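Side-chain contacts in SVS_variant_AS1 (Streptomyces sp. CWA1, PDB 6TJA), which probably catalyses the metal-dependent cyclisation of a linear diphosphate to a spiroviolene-type diterpene hydrocarbon, as a reconstructed ancestral terpene cyclase with engineered substitutions: residues A[84-87]-A[88-92]; A[154-157]-A[158-162]; A[221-224]-A[225-229]; A[262-265]-A[266-269]. All blocks are in the same frame, centred on the assembly; numbering follows the deposited sequence.

In the fold
From the N terminus the four contacts come strictly in series, none enclosing or crossing another. Each is a turn within one helix, with no residues between its segments, so none closes a longer loop. Contact 1 lies at the C-terminal end of helix 70-91 and contact 2 in helix 143-169. They meet where Phe-86 CD2 lies 3.7 Å from Trp-156 CH2, packing the two helices together. Contact 3 in helix 211-231 and contact 4 in helix 258-283, centres about 12 Å apart, are joined by a salt bridge, Asp-227 OD1 to Arg-269 NE at 2.8 Å. The nearest atoms of contacts 1 and 3 are about 6 Å apart, without touching.

Contact 1: A[84-87]-A[88-92]; sequences FAFD and DHRCD
Arg-90 CB sits over one face of the Phe-86 ring, 4.2 Å from its centroid and only 8° off the normal, which makes a CH-pi contact almost over the ring centre. Cys-91 reaches the same ring obliquely: its SG is 3.3 Å from Phe-86 CE2, a sulfur-aromatic contact that is neither facial nor edge-on. With CG of Phe-86 anti to the backbone N (chi1 -175°), the ring leans forward along the helix, toward the turn that carries Arg-90 and Cys-91. The His-89 imidazole has Asp-88 OD2 3.9 Å above one face, while Ala-85 O stands near its edge. There ND1 donates to Ala-85 O at 3.0 Å, and the backbone N of His-89 grips this oxygen from the opposite face of the carbonyl plane, also at 3.0 Å. A leucine in place of His-89 lacks the ND1 donor and would probably leave Ala-85 O with the backbone bond alone in this turn, and Asp-88 OD2 without the flat group it lies over. The helix then widens into a pi-type turn: Asp-87 O accepts from Asp-92 N at 2.8 Å and from Cys-91 N at 3.1 Å. Asp-87, Asp-88 and Asp-92 fit the aspartate-rich motif of class I terpene cyclases, which in relatives binds magnesium. Around this end of helix 70-91, Phe-86 stacks on Trp-82 and packs against Leu-106 and Val-110 of helix 100-115. Arg-90 forms a salt bridge with Asp-124, and Ala-85 touches Val-51 of helix 45-52 and Phe-126 of helix 126-140.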
loop_
_atom_site.group_PDB
_atom_site.type_symbol
_atom_site.label_atom_id
_atom_site.label_comp_id
_atom_site.label_asym_id
_atom_site.label_seq_id
_atom_site.Cartn_x
_atom_site.Cartn_y
_atom_site.Cartn_z
ATOM N N PHE A 84 -11.838 14.537 2.370
ATOM C CA PHE A 84 -13.313 14.661 2.526
ATOM C C PHE A 84 -13.937 14.859 1.138
ATOM O O PHE A 84 -14.935 14.212 0.807
ATOM C CB PHE A 84 -13.704 15.761 3.519
ATOM C CG PHE A 84 -13.472 15.406 4.965
ATOM C CD1 PHE A 84 -13.739 14.129 5.444
ATOM C CD2 PHE A 84 -12.978 16.350 5.851
ATOM C CE1 PHE A 84 -13.518 13.814 6.775
ATOM C CE2 PHE A 84 -12.774 16.039 7.190
ATOM C CZ PHE A 84 -13.046 14.771 7.648
ATOM N N ALA A 85 -13.316 15.703 0.323
ATOM C CA ALA A 85 -13.811 16.061 -1.019
ATOM C C ALA A 85 -13.754 14.820 -1.937
ATOM O O ALA A 85 -14.761 14.510 -2.621
ATOM C CB ALA A 85 -13.003 17.211 -1.541
ATOM N N PHE A 86 -12.637 14.099 -1.950
ATOM C CA PHE A 86 -12.464 12.894 -2.800
ATOM C C PHE A 86 -13.423 11.797 -2.316
ATOM O O PHE A 86 -14.101 11.148 -3.129
ATOM C CB PHE A 86 -10.999 12.451 -2.799
ATOM C CG PHE A 86 -10.707 11.298 -3.721
ATOM C CD1 PHE A 86 -10.222 11.524 -5.002
ATOM C CD2 PHE A 86 -10.894 9.988 -3.299
ATOM C CE1 PHE A 86 -9.941 10.461 -5.843
ATOM C CE2 PHE A 86 -10.618 8.929 -4.150
ATOM C CZ PHE A 86 -10.162 9.169 -5.424
ATOM N N ASP A 87 -13.521 11.600 -1.007
ATOM C CA ASP A 87 -14.456 10.597 -0.458
ATOM C C ASP A 87 -15.860 10.909 -0.990
ATOM O O ASP A 87 -16.482 9.998 -1.546
ATOM C CB ASP A 87 -14.443 10.539 1.070
ATOM C CG ASP A 87 -15.329 9.420 1.589
ATOM O OD1 ASP A 87 -15.086 8.255 1.203
ATOM O OD2 ASP A 87 -16.282 9.720 2.331
ATOM N N ASP A 88 -16.320 12.161 -0.877
ATOM C CA ASP A 88 -17.743 12.540 -1.111
ATOM C C ASP A 88 -18.095 12.567 -2.616
ATOM O O ASP A 88 -19.249 12.260 -2.921
ATOM C CB ASP A 88 -18.076 13.862 -0.417
ATOM C CG ASP A 88 -19.485 14.369 -0.670
ATOM O OD1 ASP A 88 -20.429 13.910 0.016
ATOM O OD2 ASP A 88 -19.606 15.240 -1.534
ATOM N N HIS A 89 -17.161 12.870 -3.497
ATOM C CA HIS A 89 -17.424 12.916 -4.914
ATOM C C HIS A 89 -17.015 11.684 -5.716
ATOM O O HIS A 89 -17.497 11.502 -6.788
ATOM C CB HIS A 89 -16.727 14.103 -5.554
ATOM C CG HIS A 89 -17.273 15.419 -5.147
ATOM N ND1 HIS A 89 -16.624 16.248 -4.264
ATOM C CD2 HIS A 89 -18.404 16.062 -5.503
ATOM C CE1 HIS A 89 -17.340 17.337 -4.078
ATOM N NE2 HIS A 89 -18.423 17.250 -4.821
ATOM N N ARG A 90 -16.121 10.855 -5.215
ATOM C CA ARG A 90 -15.650 9.725 -5.994
ATOM C C ARG A 90 -15.707 8.385 -5.352
ATOM O O ARG A 90 -15.568 7.408 -6.001
ATOM C CB ARG A 90 -14.183 9.917 -6.350
ATOM C CG ARG A 90 -13.861 11.174 -7.084
ATOM C CD ARG A 90 -13.742 10.938 -8.565
ATOM N NE ARG A 90 -13.981 12.160 -9.282
ATOM C CZ ARG A 90 -13.078 12.801 -9.993
ATOM N NH1 ARG A 90 -11.845 12.342 -10.111
ATOM N NH2 ARG A 90 -13.418 13.920 -10.577
ATOM N N CYS A 91 -15.907 8.353 -4.069
ATOM C CA CYS A 91 -15.852 7.102 -3.280
ATOM C C CYS A 91 -17.263 6.764 -2.822
ATOM O O CYS A 91 -17.692 5.647 -3.067
ATOM C CB CYS A 91 -14.869 7.222 -2.113
ATOM S SG CYS A 91 -13.153 7.548 -2.630
ATOM N N ASP A 92 -17.966 7.718 -2.214
ATOM C CA ASP A 92 -19.213 7.464 -1.435
ATOM C C ASP A 92 -20.481 7.712 -2.284
ATOM O O ASP A 92 -21.482 7.071 -1.970
ATOM C CB ASP A 92 -19.198 8.267 -0.125
ATOM C CG ASP A 92 -20.110 7.705 0.950
ATOM O OD1 ASP A 92 -20.026 6.475 1.206
ATOM O OD2 ASP A 92 -20.911 8.494 1.509
#

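Contact 2: A[154-157]-A[158-162]; sequences RAWL and SGVAW
Ala-161 N donates to Leu-157 O at 2.9 Å, the shortest hydrogen bond between the two segments, and Val-160 N to Trp-156 O follows at 3.0 Å. These i to i+4 bonds fix the rotation that puts Val-160 one turn beyond Trp-156. The two side chains lie alongside each other and point the same way. One methyl does the touching: Val-160 CG2 is 3.4 Å from Trp-156 NE1 and 3.9 Å from CD1, approaching the pyrrole part of the indole obliquely. CG2 is also 3.4 Å from Trp-156 O, because it stands beside its own backbone N while CG1 takes the position anti to it (chi1 175°). Leu-157 puts one methyl over a face of the indole, CD2 3.6 Å above the plane and offset toward the rim. Trp-156 also packs on Trp-82 of helix 70-91. On another side Ser-158 touches Arg-154 of the second subunit, and Ala-161 O accepts a hydrogen bond from Asn-104 ND2 of that subunit. This is a regular alpha-helical turn, buried between helix 70-91 and the second subunit, in a chain whose family and all-helical build are those of the class I terpene cyclases.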
loop_
_atom_site.group_PDB
_atom_site.type_symbol
_atom_site.label_atom_id
_atom_site.label_comp_id
_atom_site.label_asym_id
_atom_site.label_seq_id
_atom_site.Cartn_x
_atom_site.Cartn_y
_atom_site.Cartn_z
ATOM N N ARG A 154 -2.280 4.244 -0.123
ATOM C CA ARG A 154 -2.701 3.118 -0.895
ATOM C C ARG A 154 -3.531 2.201 -0.018
ATOM O O ARG A 154 -4.446 1.635 -0.480
ATOM C CB ARG A 154 -1.553 2.338 -1.538
ATOM C CG ARG A 154 -2.081 1.173 -2.360
ATOM C CD ARG A 154 -1.196 0.543 -3.405
ATOM N NE ARG A 154 0.160 0.797 -3.112
ATOM C CZ ARG A 154 1.024 1.427 -3.862
ATOM N NH1 ARG A 154 0.770 1.818 -5.064
ATOM N NH2 ARG A 154 2.199 1.577 -3.377
ATOM N N ALA A 155 -3.200 2.106 1.253
ATOM C CA ALA A 155 -3.944 1.229 2.186
ATOM C C ALA A 155 -5.402 1.711 2.267
ATOM O O ALA A 155 -6.297 0.862 2.130
ATOM C CB ALA A 155 -3.257 1.172 3.525
ATOM N N TRP A 156 -5.617 3.037 2.373
ATOM C CA TRP A 156 -6.967 3.649 2.433
ATOM C C TRP A 156 -7.732 3.385 1.127
ATOM O O TRP A 156 -8.929 2.967 1.191
ATOM C CB TRP A 156 -6.867 5.138 2.771
ATOM C CG TRP A 156 -8.031 5.935 2.278
ATOM C CD1 TRP A 156 -9.322 5.842 2.695
ATOM C CD2 TRP A 156 -8.007 6.957 1.265
ATOM N NE1 TRP A 156 -10.108 6.699 1.989
ATOM C CE2 TRP A 156 -9.330 7.411 1.115
ATOM C CE3 TRP A 156 -7.011 7.508 0.460
ATOM C CZ2 TRP A 156 -9.673 8.408 0.209
ATOM C CZ3 TRP A 156 -7.355 8.479 -0.446
ATOM C CH2 TRP A 156 -8.674 8.897 -0.585
ATOM N N LEU A 157 -7.097 3.588 -0.030
ATOM C CA LEU A 157 -7.733 3.317 -1.338
ATOM C C LEU A 157 -8.151 1.842 -1.443
ATOM O O LEU A 157 -9.260 1.648 -1.917
ATOM C CB LEU A 157 -6.827 3.738 -2.487
ATOM C CG LEU A 157 -6.611 5.248 -2.630
ATOM C CD1 LEU A 157 -5.542 5.534 -3.673
ATOM C CD2 LEU A 157 -7.904 5.954 -2.982
ATOM N N SER A 158 -7.335 0.870 -1.012
ATOM C CA SER A 158 -7.683 -0.584 -0.981
ATOM C C SER A 158 -8.911 -0.852 -0.109
ATOM O O SER A 158 -9.649 -1.789 -0.395
ATOM C CB SER A 158 -6.549 -1.431 -0.496
ATOM O OG SER A 158 -5.435 -1.221 -1.337
ATOM N N GLY A 159 -9.063 -0.130 0.988
ATOM C CA GLY A 159 -10.257 -0.264 1.837
ATOM C C GLY A 159 -11.484 0.204 1.085
ATOM O O GLY A 159 -12.512 -0.485 1.161
ATOM N N VAL A 160 -11.386 1.362 0.419
ATOM C CA VAL A 160 -12.501 1.975 -0.356
ATOM C C VAL A 160 -12.883 1.008 -1.487
ATOM O O VAL A 160 -14.073 0.796 -1.677
ATOM C CB VAL A 160 -12.164 3.376 -0.895
ATOM C CG1 VAL A 160 -13.279 3.885 -1.773
ATOM C CG2 VAL A 160 -11.899 4.385 0.227
ATOM N N ALA A 161 -11.908 0.450 -2.189
ATOM C CA ALA A 161 -12.113 -0.503 -3.299
ATOM C C ALA A 161 -12.894 -1.714 -2.789
ATOM O O ALA A 161 -13.838 -2.105 -3.463
ATOM C CB ALA A 161 -10.775 -0.915 -3.900
ATOM N N TRP A 162 -12.515 -2.257 -1.631
ATOM C CA TRP A 162 -13.230 -3.348 -0.910
ATOM C C TRP A 162 -14.672 -2.919 -0.612
ATOM O O TRP A 162 -15.622 -3.654 -0.960
ATOM C CB TRP A 162 -12.465 -3.654 0.373
ATOM C CG TRP A 162 -12.880 -4.849 1.176
ATOM C CD1 TRP A 162 -14.000 -5.620 1.078
ATOM C CD2 TRP A 162 -12.138 -5.361 2.296
ATOM N NE1 TRP A 162 -13.976 -6.615 2.017
ATOM C CE2 TRP A 162 -12.840 -6.486 2.772
ATOM C CE3 TRP A 162 -10.915 -5.014 2.883
ATOM C CZ2 TRP A 162 -12.369 -7.241 3.844
ATOM C CZ3 TRP A 162 -10.454 -5.761 3.943
ATOM C CH2 TRP A 162 -11.167 -6.870 4.404
#

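Contact 3: A[221-224]-A[225-229]; sequences IMVA and ALDND
Asp-227 folds back over the carbonyl of Val-223, one turn earlier. Its CB is 3.4 Å from Val-223 O and its CG 3.3 Å from that oxygen, since CG lies beside the backbone N (chi1 -72°) and the carboxylate is carried toward the preceding turn. At the tip, OD2 rests 3.6 Å from Val-223 CG1, the two side chains running alongside each other in the same direction. OD1 turns to the neighbouring helix 258-283 and forms a salt bridge with Arg-269 NE, which probably balances the charge of this buried carboxylate. An alanine here would probably leave the Arg-269 guanidinium without this charged mate and uncover the flank of Val-223. The backbone beneath is tightly bonded, Asp-227 N to Val-223 O at 2.7 Å and Asn-228 N to Ala-224 O at 2.8 Å. On another side of the helix, Leu-226 CG sits 3.2 Å from Met-222 O, and CD1 reaches to 4.3 Å from Met-222 CG. The carboxylate of Asp-229 is bound by Arg-182, Tyr-178 and the backbone N of Ile-246. Asn-228, with Ser-232 one turn on, fits the start of the NSE motif, which in related class I terpene cyclases helps bind magnesium.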
loop_
_atom_site.group_PDB
_atom_site.type_symbol
_atom_site.label_atom_id
_atom_site.label_comp_id
_atom_site.label_asym_id
_atom_site.label_seq_id
_atom_site.Cartn_x
_atom_site.Cartn_y
_atom_site.Cartn_z
ATOM N N ILE A 221 -6.788 4.222 14.905
ATOM C CA ILE A 221 -7.519 4.312 13.611
ATOM C C ILE A 221 -8.899 3.678 13.770
ATOM O O ILE A 221 -9.863 4.280 13.305
ATOM C CB ILE A 221 -6.693 3.693 12.477
ATOM C CG1 ILE A 221 -5.504 4.588 12.154
ATOM C CG2 ILE A 221 -7.524 3.422 11.230
ATOM C CD1 ILE A 221 -4.502 3.919 11.242
ATOM N N MET A 222 -8.987 2.544 14.454
ATOM C CA MET A 222 -10.227 1.757 14.595
ATOM C C MET A 222 -11.196 2.520 15.493
ATOM O O MET A 222 -12.379 2.530 15.182
ATOM C CB MET A 222 -9.947 0.369 15.166
ATOM C CG MET A 222 -11.145 -0.590 15.042
ATOM S SD MET A 222 -11.530 -1.040 13.313
ATOM C CE MET A 222 -10.447 -2.444 13.189
ATOM N N VAL A 223 -10.722 3.188 16.542
ATOM C CA VAL A 223 -11.618 3.972 17.439
ATOM C C VAL A 223 -12.150 5.171 16.651
ATOM O O VAL A 223 -13.379 5.390 16.697
ATOM C CB VAL A 223 -10.935 4.412 18.739
ATOM C CG1 VAL A 223 -11.848 5.338 19.540
ATOM C CG2 VAL A 223 -10.494 3.215 19.571
ATOM N N ALA A 224 -11.278 5.882 15.924
ATOM C CA ALA A 224 -11.652 7.054 15.092
ATOM C C ALA A 224 -12.684 6.638 14.039
ATOM O O ALA A 224 -13.626 7.412 13.798
ATOM C CB ALA A 224 -10.444 7.661 14.402
ATOM N N ALA A 225 -12.461 5.504 13.376
ATOM C CA ALA A 225 -13.396 4.918 12.390
ATOM C C ALA A 225 -14.770 4.686 13.032
ATOM O O ALA A 225 -15.768 5.019 12.433
ATOM C CB ALA A 225 -12.847 3.621 11.850
ATOM N N LEU A 226 -14.823 4.061 14.190
ATOM C CA LEU A 226 -16.099 3.682 14.855
ATOM C C LEU A 226 -16.732 4.945 15.444
ATOM O O LEU A 226 -17.963 5.032 15.489
ATOM C CB LEU A 226 -15.799 2.625 15.924
ATOM C CG LEU A 226 -15.350 1.256 15.422
ATOM C CD1 LEU A 226 -15.079 0.351 16.602
ATOM C CD2 LEU A 226 -16.375 0.622 14.511
ATOM N N ASP A 227 -15.922 5.911 15.877
ATOM C CA ASP A 227 -16.448 7.253 16.241
ATOM C C ASP A 227 -17.063 7.875 14.981
ATOM O O ASP A 227 -18.160 8.427 15.091
ATOM C CB ASP A 227 -15.396 8.085 16.989
ATOM C CG ASP A 227 -15.168 7.564 18.400
ATOM O OD1 ASP A 227 -15.923 6.656 18.823
ATOM O OD2 ASP A 227 -14.227 8.015 19.046
ATOM N N ASN A 228 -16.442 7.731 13.809
ATOM C CA ASN A 228 -17.028 8.258 12.547
ATOM C C ASN A 228 -18.326 7.489 12.214
ATOM O O ASN A 228 -19.290 8.157 11.812
ATOM C CB ASN A 228 -16.010 8.343 11.402
ATOM C CG ASN A 228 -14.983 9.441 11.623
ATOM O OD1 ASN A 228 -15.272 10.434 12.283
ATOM N ND2 ASN A 228 -13.772 9.260 11.113
ATOM N N ASP A 229 -18.430 6.167 12.429
ATOM C CA ASP A 229 -19.716 5.458 12.158
ATOM C C ASP A 229 -20.815 6.042 13.066
ATOM O O ASP A 229 -21.980 6.080 12.646
ATOM C CB ASP A 229 -19.620 3.948 12.353
ATOM C CG ASP A 229 -18.884 3.198 11.269
ATOM O OD1 ASP A 229 -18.339 3.864 10.358
ATOM O OD2 ASP A 229 -18.910 1.939 11.328
#

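Contact 4: A[262-265]-A[266-269]; sequences VEEA and TKLR
Thr-266 turns its hydroxyl back onto the preceding turn. OG1, beside the backbone N (chi1 -61°), donates to Val-262 O at 2.9 Å, and Thr-266 N bonds the same oxygen at 3.1 Å. The two donors come from opposite faces of the carbonyl plane, so one residue grips this acceptor twice. Lys-267 runs back alongside the helix. Its CB lies 3.3 Å from Glu-264 O and its CG 3.5 Å from Glu-263 O, the aliphatic part thus passing over two carbonyls. The ammonium stays apart from both acids, with NZ 5.6 Å from Glu-264 OE1, and any attraction is probably long-range only. Glu-263 instead bonds Gln-259, and Glu-264 has a weak, long ion pair with Arg-254. This turn belongs to helix 258-283 of the all-helical class I terpene cyclase fold, whose buried side faces helix 211-231 and helix 246-254, where Ala-265 packs on Ile-246 and Tyr-247. Leu-268 is set differently from its neighbours: CG stands between the backbone N and the carbonyl carbon (chi1 65°), which brings it 3.5 Å from Ala-265 O. From there its branches part, CD1 lying 3.7 Å from Ala-265 O and CD2 on the side of Glu-264 O. Arg-269 keeps only CB near this turn, 3.3 Å from Ala-265 O, and the rest of its chain leads away from the turn, carrying NH1 to a hydrogen bond with the backbone O of Tyr-14 and NE to the salt bridge with Asp-227.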
loop_
_atom_site.group_PDB
_atom_site.type_symbol
_atom_site.label_atom_id
_atom_site.label_comp_id
_atom_site.label_asym_id
_atom_site.label_seq_id
_atom_site.Cartn_x
_atom_site.Cartn_y
_atom_site.Cartn_z
ATOM N N VAL A 262 -26.543 -0.405 18.539
ATOM C CA VAL A 262 -25.896 0.856 19.035
ATOM C C VAL A 262 -25.137 0.545 20.341
ATOM O O VAL A 262 -23.991 1.035 20.508
ATOM C CB VAL A 262 -26.909 2.010 19.212
ATOM C CG1 VAL A 262 -26.346 3.169 20.048
ATOM C CG2 VAL A 262 -27.414 2.520 17.874
ATOM N N GLU A 263 -25.756 -0.229 21.236
ATOM C CA GLU A 263 -25.179 -0.643 22.542
ATOM C C GLU A 263 -24.013 -1.616 22.326
ATOM O O GLU A 263 -22.981 -1.431 22.971
ATOM C CB GLU A 263 -26.275 -1.240 23.416
ATOM C CG GLU A 263 -27.174 -0.147 23.975
ATOM C CD GLU A 263 -28.314 -0.624 24.853
ATOM O OE1 GLU A 263 -28.131 -1.677 25.529
ATOM O OE2 GLU A 263 -29.382 0.055 24.860
ATOM N N GLU A 264 -24.192 -2.647 21.499
ATOM C CA GLU A 264 -23.102 -3.586 21.157
ATOM C C GLU A 264 -21.920 -2.800 20.570
ATOM O O GLU A 264 -20.759 -3.074 20.943
ATOM C CB GLU A 264 -23.599 -4.669 20.202
ATOM C CG GLU A 264 -22.546 -5.741 19.927
ATOM C CD GLU A 264 -22.023 -6.473 21.164
ATOM O OE1 GLU A 264 -22.684 -6.396 22.228
ATOM O OE2 GLU A 264 -20.960 -7.134 21.061
ATOM N N ALA A 265 -22.183 -1.853 19.683
ATOM C CA ALA A 265 -21.114 -1.104 18.987
ATOM C C ALA A 265 -20.301 -0.301 20.007
ATOM O O ALA A 265 -19.055 -0.266 19.873
ATOM C CB ALA A 265 -21.678 -0.220 17.905
ATOM N N THR A 266 -20.967 0.345 20.971
ATOM C CA THR A 266 -20.296 1.216 21.963
ATOM C C THR A 266 -19.391 0.324 22.812
ATOM O O THR A 266 -18.234 0.747 23.133
ATOM C CB THR A 266 -21.323 2.026 22.767
ATOM O OG1 THR A 266 -21.982 2.786 21.759
ATOM C CG2 THR A 266 -20.707 2.912 23.838
ATOM N N LYS A 267 -19.889 -0.857 23.122
ATOM C CA LYS A 267 -19.174 -1.826 23.891
ATOM C C LYS A 267 -17.874 -2.255 23.235
ATOM O O LYS A 267 -16.848 -2.162 23.810
ATOM C CB LYS A 267 -20.046 -3.014 24.193
ATOM C CG LYS A 267 -20.896 -2.846 25.415
ATOM C CD LYS A 267 -21.686 -4.097 25.679
ATOM C CE LYS A 267 -23.028 -3.788 26.257
ATOM N NZ LYS A 267 -23.257 -4.588 27.466
ATOM N N LEU A 268 -17.938 -2.701 22.010
ATOM C CA LEU A 268 -16.747 -3.132 21.361
ATOM C C LEU A 268 -15.735 -2.007 21.077
ATOM O O LEU A 268 -14.580 -2.223 21.147
ATOM C CB LEU A 268 -17.050 -4.022 20.173
ATOM C CG LEU A 268 -17.777 -3.444 19.004
ATOM C CD1 LEU A 268 -16.827 -2.644 18.162
ATOM C CD2 LEU A 268 -18.423 -4.548 18.218
ATOM N N ARG A 269 -16.216 -0.814 20.820
ATOM C CA ARG A 269 -15.382 0.388 20.529
ATOM C C ARG A 269 -14.637 0.749 21.815
ATOM O O ARG A 269 -13.411 0.966 21.772
ATOM C CB ARG A 269 -16.277 1.506 19.967
ATOM C CG ARG A 269 -15.604 2.855 19.745
ATOM C CD ARG A 269 -15.629 3.652 21.021
ATOM N NE ARG A 269 -15.095 5.005 20.902
ATOM C CZ ARG A 269 -14.673 5.721 21.932
ATOM N NH1 ARG A 269 -14.712 5.216 23.154
ATOM N NH2 ARG A 269 -14.204 6.939 21.739
#